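Local coordinates for ssDNA binding protein (Aeropyrum pernix, PDB 4PSN), which binds single-stranded DNA, probably holding the strand inside a system of tunnels that run between the subunits of its tetramer, at residues R22-L25 with F26-R30; R30-K34 with S35-S39; R96-P99 with E100-A104; Q202-E205 with K206-V210. All coordinates share one frame; numbering follows the deposited sequence.

All four contacts are local, each between neighbouring turns or across a helix end. Contacts 1 and 2 share Arg30 and lie on consecutive helices, 17-28 and 30-34, touching where Phe26 CD1 meets Ile33 CD1; one packs the last turns of the first, the other caps the C-terminal end of the second. Contacts 3 and 4 are helix starts following strands, 83-97 and 202-203, about 31 Å apart between centres. Contact 4 is the buried one, rich in carboxylates that pair with arginines of other subunits; the other three are partly buried. Contact 3 sets an apolar pair beneath largely exposed glutamates. Contacts 1, 3 and 4 reach the second subunit, where contact 1 meets contact 4's counterpart.

Contact 1 of 4, residues R22-L25 with F26-R30; sequences RRVL and FAQLR
Arg22 and Phe26 run side by side, one helical turn apart, with the guanidinium turned so that one face receives the edge atom CE2 of the ring. Phe26 CE2 stands 3.7 Å from Arg22 CZ, over the centre of that face, and the two planes are inclined by 42°, so this is no parallel stack. CG of Arg22 lies anti to its backbone N (chi1 -175°) and the chain stays extended to NE, which carries the guanidinium forward alongside the ring. The Arg22 carbonyl O sits at the ring's edge, near its plane, 3.3 Å from Phe26 CD2, and also accepts the Phe26 N bond at 3.1 Å. On the packed side, Leu25 CD1 meets Leu29 CD1 at 3.7 Å, next to Tyr76 of strand 69-78. This is the last stretch of helix 17-28, its i to i+4 bonds ending in a weak one from Leu29 N to Leu25 O. The looser side carries Val24, Gln28 and Ala27, the last exposed to solvent. There Val24 CG1 comes only to 4.0 Å from Gln28 NE2, although Tyr76 OH and Thr6 O hold the Gln28 amide. With an alanine at Arg22, the Phe26 ring would probably lose its flat neighbour and Asn203 O of the second subunit its hydrogen-bond donor. Arg23 points away from this turn to form a salt bridge with Glu205 of the second subunit.

Contact 2 of 4, residues R30-K34 with S35-S39; sequences RDAIK and SGELS
Ala32 and Ile33 offer their carbonyls to the chain as it turns back at Gly36, whose positive phi of 93° ends the helix and would press a CB against the preceding carbonyl. Leu38 N reaches Ala32 O at 3.0 Å, and Ser35 OG bonds to the same oxygen from the opposite face of the carbonyl plane, also at 3.0 Å; both donors stand well out of that plane. Ser35 OG can do this because chi1 of 78° puts it between its own backbone N and carbonyl carbon, folded back over the last turn. Gly36 N bonds to Ile33 O at 3.1 Å. Below the polar turn, Ala32 CB packs on Leu38 CD1 at 3.9 Å, and Leu38 goes on to Val78 of strand 69-78. The backbone of Leu38 also closes on the helix through its O, which receives a CA-H contact from Ile33 CA at 3.2 Å. Beyond the turn, Ser39 caps the start of helix 40-61, while Asp31 leads the other way to Gln73 and Arg91 of the third subunit. Positive-phi glycine, bonds back into the last turn and the apolar contact that follows make this a Schellman motif, closing helix 30-34 and turning the chain into helix 40-61.

Contact 3 of 4, residues R96-P99 with E100-A104; sequences RRVP and EEEIA
The guanidinium of Arg97 and the carboxylate of Glu100 lie in nearly parallel planes, 16° apart, but their charged atoms do not meet: Arg97 NH2 stays 5.0 Å from Glu100 OE1. Over one face of the guanidinium lies Pro99 CA, displaced toward the rim, while Glu100 N approaches obliquely at 3.7 Å from Arg97 NH2. The Glu100 carboxylate is instead drawn to Arg91 of the second subunit, in a salt bridge through OE1. On the other flank, the extended Glu102 side chain runs alongside the Pro99 ring, its OE2 3.8 Å from Pro99 CD, and its CD rests 3.8 Å from Val98 CG1. Beneath the charged groups is the apolar pair: Val98 and Ile103 cross at about a right angle, with Val98 CG1 only 3.4 Å from Ile103 CG1, tighter than usual van der Waals contact. CG1 of Val98 stands opposite the backbone N (chi1 175°), which aims it at the isoleucine. An alanine at Ile103, lacking the CG1 and CD1 that pack on Val98, would probably open a gap there and towards Val92 of the second subunit. Arg96 and Arg97 pair antiparallel with a second-subunit strand, continuing the sheet. Pro99 sits at the N-cap of helix 100-113, and its carbonyl O accepts two amides: Ile103 N at 3.3 Å, in the carbonyl plane, and Glu102 N at 2.9 Å, from above it. Three consecutive glutamates in this first turn are likely to interact well with the helix dipole, while Arg97 probably adds a diffuse attraction rather than a fixed ion pair.

Contact 4 of 4, residues Q202-E205 with K206-V210; sequences QNVE and KREAV
Glu205 O is gripped by two amides of the first helical turn: Glu208 N at 3.0 Å, from above the carbonyl plane, and, weakly, Ala209 N at 3.4 Å. The bond is returned from the side chain, for Glu208 OE1 takes the Glu205 N-H at 3.1 Å, nearly straight at 159°, and the amide meets the carboxylate from above its plane. Glu205 is the N-cap residue, and Glu208, three positions on, folds its side chain back to the cap's own amide, one half of a capping box; the Glu205 carboxylate turns to other chains instead. Glu208 CG lies anti to the carbonyl carbon (chi1 -55°), which turns the chain back toward the strand end. Val204 lies across this loop: its CB is 3.6 Å from Glu208 OE1, and CG2 reaches Ala209 CB at 4.2 Å. The Glu205 and Glu208 carboxylates are 5.1 Å apart between their OE1 atoms, with planes turned 70°. Their negative charges are probably balanced by arginines from other chains, since Glu205 OE1 pairs with Arg23 of both the second and the third subunit and Glu208 OE1 with Arg207 of the fourth. Arg207 itself pairs with Glu205 of the fourth subunit. Within the chain, the turn joins the short strand 202-203, outermost in its sheet, to helix 206-218, with Val204 and Ala209 resting on Leu173 of the neighbouring strand 172-180.

Contact 1 of 4, residues R22-L25 with F26-R30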
# COMPACT_ATOMS: atom_id res chain seq x y z
N ARG C 22 0.43 -11.95 -9.55
CA ARG C 22 1.49 -11.68 -10.52
C ARG C 22 2.35 -10.49 -10.08
O ARG C 22 3.56 -10.55 -10.13
CB ARG C 22 0.87 -11.40 -11.90
CG ARG C 22 1.88 -11.22 -13.05
CD ARG C 22 1.16 -10.94 -14.38
NE ARG C 22 1.96 -11.36 -15.53
CZ ARG C 22 2.81 -10.57 -16.17
NH1 ARG C 22 2.97 -9.32 -15.76
NH2 ARG C 22 3.51 -11.02 -17.20
N ARG C 23 1.72 -9.41 -9.65
CA ARG C 23 2.49 -8.23 -9.28
C ARG C 23 3.39 -8.44 -8.06
O ARG C 23 4.53 -7.97 -8.04
CB ARG C 23 1.57 -7.02 -9.08
CG ARG C 23 1.03 -6.51 -10.41
CD ARG C 23 0.00 -5.41 -10.23
NE ARG C 23 -0.59 -5.03 -11.51
CZ ARG C 23 -1.71 -4.32 -11.63
NH1 ARG C 23 -2.35 -3.91 -10.55
NH2 ARG C 23 -2.18 -4.02 -12.83
N VAL C 24 2.87 -9.13 -7.05
CA VAL C 24 3.64 -9.42 -5.85
C VAL C 24 4.83 -10.35 -6.17
O VAL C 24 5.94 -10.15 -5.66
CB VAL C 24 2.75 -10.04 -4.75
CG1 VAL C 24 3.60 -10.55 -3.58
CG2 VAL C 24 1.70 -9.02 -4.27
N LEU C 25 4.61 -11.35 -7.02
CA LEU C 25 5.69 -12.28 -7.35
C LEU C 25 6.81 -11.56 -8.09
O LEU C 25 7.99 -11.78 -7.83
CB LEU C 25 5.18 -13.44 -8.19
CG LEU C 25 6.22 -14.55 -8.38
CD1 LEU C 25 6.59 -15.14 -7.02
CD2 LEU C 25 5.68 -15.64 -9.29
N PHE C 26 6.43 -10.69 -9.02
CA PHE C 26 7.41 -9.91 -9.74
C PHE C 26 8.19 -8.98 -8.80
O PHE C 26 9.40 -8.83 -8.94
CB PHE C 26 6.77 -9.13 -10.88
CG PHE C 26 6.81 -9.85 -12.20
CD1 PHE C 26 7.97 -9.86 -12.97
CD2 PHE C 26 5.68 -10.50 -12.69
CE1 PHE C 26 8.02 -10.53 -14.18
CE2 PHE C 26 5.71 -11.16 -13.90
CZ PHE C 26 6.89 -11.18 -14.65
N ALA C 27 7.49 -8.35 -7.87
CA ALA C 27 8.15 -7.44 -6.92
C ALA C 27 9.16 -8.19 -6.06
O ALA C 27 10.25 -7.69 -5.80
CB ALA C 27 7.13 -6.73 -6.05
N GLN C 28 8.79 -9.39 -5.62
CA GLN C 28 9.65 -10.18 -4.76
C GLN C 28 10.85 -10.77 -5.49
O GLN C 28 11.88 -11.05 -4.88
CB GLN C 28 8.85 -11.32 -4.09
CG GLN C 28 7.81 -10.84 -3.07
CD GLN C 28 7.25 -11.99 -2.26
OE1 GLN C 28 7.42 -13.15 -2.62
NE2 GLN C 28 6.58 -11.67 -1.16
N LEU C 29 10.71 -10.97 -6.80
CA LEU C 29 11.75 -11.65 -7.57
C LEU C 29 12.46 -10.69 -8.53
O LEU C 29 13.16 -11.11 -9.45
CB LEU C 29 11.14 -12.81 -8.35
CG LEU C 29 10.57 -13.94 -7.48
CD1 LEU C 29 10.02 -15.06 -8.37
CD2 LEU C 29 11.63 -14.49 -6.51
N ARG C 30 12.26 -9.39 -8.31
CA ARG C 30 12.88 -8.37 -9.15
C ARG C 30 14.41 -8.50 -9.18
O ARG C 30 15.02 -8.36 -10.24
CB ARG C 30 12.47 -6.98 -8.68
CG ARG C 30 12.77 -5.89 -9.69
CD ARG C 30 11.77 -4.75 -9.61
NE ARG C 30 10.41 -5.19 -9.92
CZ ARG C 30 9.83 -5.09 -11.11
NH1 ARG C 30 10.48 -4.55 -12.14
NH2 ARG C 30 8.58 -5.52 -11.28

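Contact 2 of 4, residues R30-K34 with S35-S39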
# COMPACT_ATOMS: atom_id res chain seq x y z
N ARG C 30 12.26 -9.39 -8.31
CA ARG C 30 12.88 -8.37 -9.15
C ARG C 30 14.41 -8.50 -9.18
O ARG C 30 15.02 -8.36 -10.24
CB ARG C 30 12.47 -6.98 -8.68
CG ARG C 30 12.77 -5.89 -9.69
CD ARG C 30 11.77 -4.75 -9.61
NE ARG C 30 10.41 -5.19 -9.92
CZ ARG C 30 9.83 -5.09 -11.11
NH1 ARG C 30 10.48 -4.55 -12.14
NH2 ARG C 30 8.58 -5.52 -11.28
N ASP C 31 15.01 -8.77 -8.03
CA ASP C 31 16.46 -8.89 -7.94
C ASP C 31 16.98 -10.16 -8.59
O ASP C 31 18.02 -10.15 -9.26
CB ASP C 31 16.91 -8.84 -6.48
CG ASP C 31 16.76 -7.45 -5.87
OD1 ASP C 31 15.75 -6.77 -6.16
OD2 ASP C 31 17.65 -7.05 -5.10
N ALA C 32 16.27 -11.27 -8.39
CA ALA C 32 16.66 -12.53 -9.01
C ALA C 32 16.65 -12.38 -10.53
O ALA C 32 17.47 -12.97 -11.22
CB ALA C 32 15.72 -13.65 -8.58
N ILE C 33 15.72 -11.58 -11.03
CA ILE C 33 15.59 -11.31 -12.46
C ILE C 33 16.73 -10.44 -12.98
O ILE C 33 17.38 -10.76 -13.98
CB ILE C 33 14.25 -10.61 -12.78
CG1 ILE C 33 13.10 -11.60 -12.74
CG2 ILE C 33 14.31 -9.94 -14.15
CD1 ILE C 33 11.73 -10.95 -12.89
N LYS C 34 16.96 -9.32 -12.31
CA LYS C 34 18.02 -8.40 -12.70
C LYS C 34 19.40 -9.05 -12.61
O LYS C 34 20.30 -8.74 -13.38
CB LYS C 34 17.96 -7.13 -11.86
CG LYS C 34 16.72 -6.29 -12.14
CD LYS C 34 16.56 -5.13 -11.17
CE LYS C 34 15.57 -4.10 -11.72
NZ LYS C 34 14.40 -4.74 -12.41
N SER C 35 19.57 -9.98 -11.67
CA SER C 35 20.83 -10.69 -11.51
C SER C 35 21.09 -11.76 -12.59
O SER C 35 22.22 -12.23 -12.74
CB SER C 35 20.93 -11.33 -10.13
OG SER C 35 20.17 -12.53 -10.07
N GLY C 36 20.05 -12.15 -13.32
CA GLY C 36 20.19 -13.20 -14.31
C GLY C 36 19.84 -14.58 -13.77
O GLY C 36 19.85 -15.57 -14.51
N GLU C 37 19.52 -14.65 -12.49
CA GLU C 37 19.14 -15.91 -11.86
C GLU C 37 17.81 -16.45 -12.41
O GLU C 37 17.60 -17.66 -12.49
CB GLU C 37 19.05 -15.73 -10.35
CG GLU C 37 18.86 -17.01 -9.57
CD GLU C 37 18.95 -16.80 -8.07
OE1 GLU C 37 18.74 -17.77 -7.31
OE2 GLU C 37 19.22 -15.65 -7.65
N LEU C 38 16.92 -15.53 -12.78
CA LEU C 38 15.63 -15.85 -13.37
C LEU C 38 15.33 -14.89 -14.51
O LEU C 38 15.81 -13.76 -14.52
CB LEU C 38 14.52 -15.73 -12.33
CG LEU C 38 14.43 -16.72 -11.17
CD1 LEU C 38 13.36 -16.27 -10.20
CD2 LEU C 38 14.18 -18.16 -11.66
N SER C 39 14.52 -15.34 -15.46
CA SER C 39 14.05 -14.45 -16.52
C SER C 39 12.64 -13.97 -16.21
O SER C 39 11.93 -14.58 -15.40
CB SER C 39 14.04 -15.19 -17.85
OG SER C 39 13.08 -16.23 -17.82

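Contact 3 of 4, residues R96-P99 with E100-A104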
# COMPACT_ATOMS: atom_id res chain seq x y z
N ARG C 96 -17.34 -13.36 2.50
CA ARG C 96 -18.44 -13.21 1.55
C ARG C 96 -19.17 -11.87 1.68
O ARG C 96 -19.52 -11.44 2.77
CB ARG C 96 -19.42 -14.38 1.68
CG ARG C 96 -18.78 -15.71 1.35
CD ARG C 96 -19.82 -16.73 1.01
NE ARG C 96 -19.24 -18.05 0.77
CZ ARG C 96 -18.80 -18.47 -0.42
NH1 ARG C 96 -18.86 -17.67 -1.48
NH2 ARG C 96 -18.31 -19.69 -0.53
N ARG C 97 -19.40 -11.23 0.54
CA ARG C 97 -20.02 -9.91 0.51
C ARG C 97 -21.43 -9.87 1.11
O ARG C 97 -22.27 -10.70 0.82
CB ARG C 97 -20.05 -9.41 -0.93
CG ARG C 97 -20.50 -7.97 -1.09
CD ARG C 97 -20.46 -7.56 -2.57
NE ARG C 97 -21.51 -6.59 -2.87
CZ ARG C 97 -22.70 -6.91 -3.38
NH1 ARG C 97 -22.99 -8.18 -3.66
NH2 ARG C 97 -23.60 -5.96 -3.60
N VAL C 98 -21.69 -8.88 1.97
CA VAL C 98 -23.04 -8.66 2.45
C VAL C 98 -23.74 -7.75 1.45
O VAL C 98 -23.25 -6.67 1.15
CB VAL C 98 -23.04 -8.02 3.84
CG1 VAL C 98 -24.46 -7.69 4.26
CG2 VAL C 98 -22.39 -8.94 4.84
N PRO C 99 -24.89 -8.20 0.92
CA PRO C 99 -25.61 -7.48 -0.13
C PRO C 99 -25.91 -6.04 0.25
O PRO C 99 -26.33 -5.78 1.38
CB PRO C 99 -26.91 -8.28 -0.26
CG PRO C 99 -26.54 -9.65 0.18
CD PRO C 99 -25.56 -9.46 1.29
N GLU C 100 -25.66 -5.12 -0.67
CA GLU C 100 -25.88 -3.69 -0.45
C GLU C 100 -27.31 -3.44 0.03
O GLU C 100 -27.56 -2.67 0.96
CB GLU C 100 -25.60 -2.91 -1.74
CG GLU C 100 -25.67 -1.39 -1.60
CD GLU C 100 -24.32 -0.76 -1.30
OE1 GLU C 100 -23.29 -1.48 -1.35
OE2 GLU C 100 -24.27 0.46 -1.02
N GLU C 101 -28.26 -4.11 -0.61
CA GLU C 101 -29.68 -3.97 -0.31
C GLU C 101 -29.94 -4.16 1.17
O GLU C 101 -30.88 -3.60 1.73
CB GLU C 101 -30.49 -5.00 -1.11
CG GLU C 101 -30.17 -5.02 -2.61
CD GLU C 101 -28.80 -5.61 -2.93
OE1 GLU C 101 -28.28 -6.40 -2.10
OE2 GLU C 101 -28.22 -5.28 -3.99
N GLU C 102 -29.08 -4.95 1.81
CA GLU C 102 -29.25 -5.32 3.21
C GLU C 102 -28.56 -4.36 4.19
O GLU C 102 -29.09 -4.08 5.26
CB GLU C 102 -28.73 -6.75 3.41
CG GLU C 102 -28.32 -7.09 4.83
CD GLU C 102 -28.04 -8.58 5.00
OE1 GLU C 102 -27.69 -9.01 6.13
OE2 GLU C 102 -28.19 -9.33 4.00
N ILE C 103 -27.39 -3.85 3.80
CA ILE C 103 -26.62 -2.96 4.66
C ILE C 103 -27.06 -1.50 4.54
O ILE C 103 -27.12 -0.78 5.54
CB ILE C 103 -25.11 -3.03 4.32
CG1 ILE C 103 -24.51 -4.32 4.87
CG2 ILE C 103 -24.36 -1.83 4.90
CD1 ILE C 103 -23.01 -4.33 4.84
N ALA C 104 -27.33 -1.07 3.32
CA ALA C 104 -27.61 0.35 3.05
C ALA C 104 -28.64 0.96 4.00
O ALA C 104 -28.40 2.03 4.56
CB ALA C 104 -28.02 0.56 1.58

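Contact 4 of 4, residues Q202-E205 with K206-V210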
# COMPACT_ATOMS: atom_id res chain seq x y z
N GLN C 202 -6.16 11.35 25.09
CA GLN C 202 -5.55 11.55 23.78
C GLN C 202 -5.93 10.41 22.80
O GLN C 202 -5.88 9.24 23.16
CB GLN C 202 -4.02 11.61 23.94
CG GLN C 202 -3.27 11.86 22.65
CD GLN C 202 -1.75 11.82 22.82
OE1 GLN C 202 -1.20 10.88 23.37
NE2 GLN C 202 -1.08 12.85 22.32
N ASN C 203 -6.30 10.76 21.58
CA ASN C 203 -6.52 9.78 20.52
C ASN C 203 -5.19 9.28 19.96
O ASN C 203 -4.36 10.08 19.54
CB ASN C 203 -7.33 10.38 19.39
CG ASN C 203 -8.68 10.88 19.86
OD1 ASN C 203 -8.82 12.04 20.25
ND2 ASN C 203 -9.66 10.00 19.84
N VAL C 204 -4.98 7.97 19.97
CA VAL C 204 -3.71 7.40 19.54
C VAL C 204 -3.95 6.25 18.57
O VAL C 204 -5.08 5.86 18.30
CB VAL C 204 -2.90 6.87 20.74
CG1 VAL C 204 -2.51 8.03 21.68
CG2 VAL C 204 -3.70 5.83 21.49
N GLU C 205 -2.87 5.70 18.03
CA GLU C 205 -2.99 4.45 17.28
C GLU C 205 -3.21 3.28 18.23
O GLU C 205 -2.77 3.31 19.38
CB GLU C 205 -1.75 4.24 16.41
CG GLU C 205 -1.60 5.31 15.34
CD GLU C 205 -0.65 4.93 14.19
OE1 GLU C 205 0.07 3.92 14.29
OE2 GLU C 205 -0.64 5.66 13.17
N LYS C 206 -3.92 2.27 17.73
CA LYS C 206 -4.32 1.13 18.54
C LYS C 206 -3.15 0.45 19.28
O LYS C 206 -3.26 0.11 20.47
CB LYS C 206 -5.07 0.11 17.68
CG LYS C 206 -5.79 -0.97 18.48
CD LYS C 206 -6.39 -2.03 17.57
CE LYS C 206 -7.52 -2.79 18.26
NZ LYS C 206 -7.91 -4.06 17.57
N ARG C 207 -2.04 0.24 18.59
CA ARG C 207 -0.86 -0.38 19.21
C ARG C 207 -0.34 0.41 20.43
O ARG C 207 0.17 -0.19 21.39
CB ARG C 207 0.26 -0.59 18.19
CG ARG C 207 1.45 -1.41 18.70
CD ARG C 207 2.45 -1.74 17.57
NE ARG C 207 1.89 -2.68 16.60
CZ ARG C 207 1.50 -2.36 15.36
NH1 ARG C 207 1.64 -1.12 14.90
NH2 ARG C 207 0.99 -3.31 14.57
N GLU C 208 -0.45 1.73 20.40
CA GLU C 208 0.06 2.51 21.52
C GLU C 208 -0.78 2.19 22.74
O GLU C 208 -0.25 2.02 23.84
CB GLU C 208 0.00 4.01 21.23
CG GLU C 208 0.71 4.44 19.95
CD GLU C 208 0.66 5.96 19.74
OE1 GLU C 208 0.04 6.42 18.76
OE2 GLU C 208 1.25 6.68 20.56
N ALA C 209 -2.10 2.11 22.53
CA ALA C 209 -3.02 1.85 23.63
C ALA C 209 -2.79 0.44 24.13
O ALA C 209 -2.77 0.20 25.32
CB ALA C 209 -4.48 2.07 23.20
N VAL C 210 -2.60 -0.50 23.20
CA VAL C 210 -2.40 -1.90 23.61
C VAL C 210 -1.19 -2.05 24.53
O VAL C 210 -1.24 -2.73 25.56
CB VAL C 210 -2.26 -2.87 22.40
CG1 VAL C 210 -1.82 -4.27 22.85
CG2 VAL C 210 -3.56 -2.96 21.60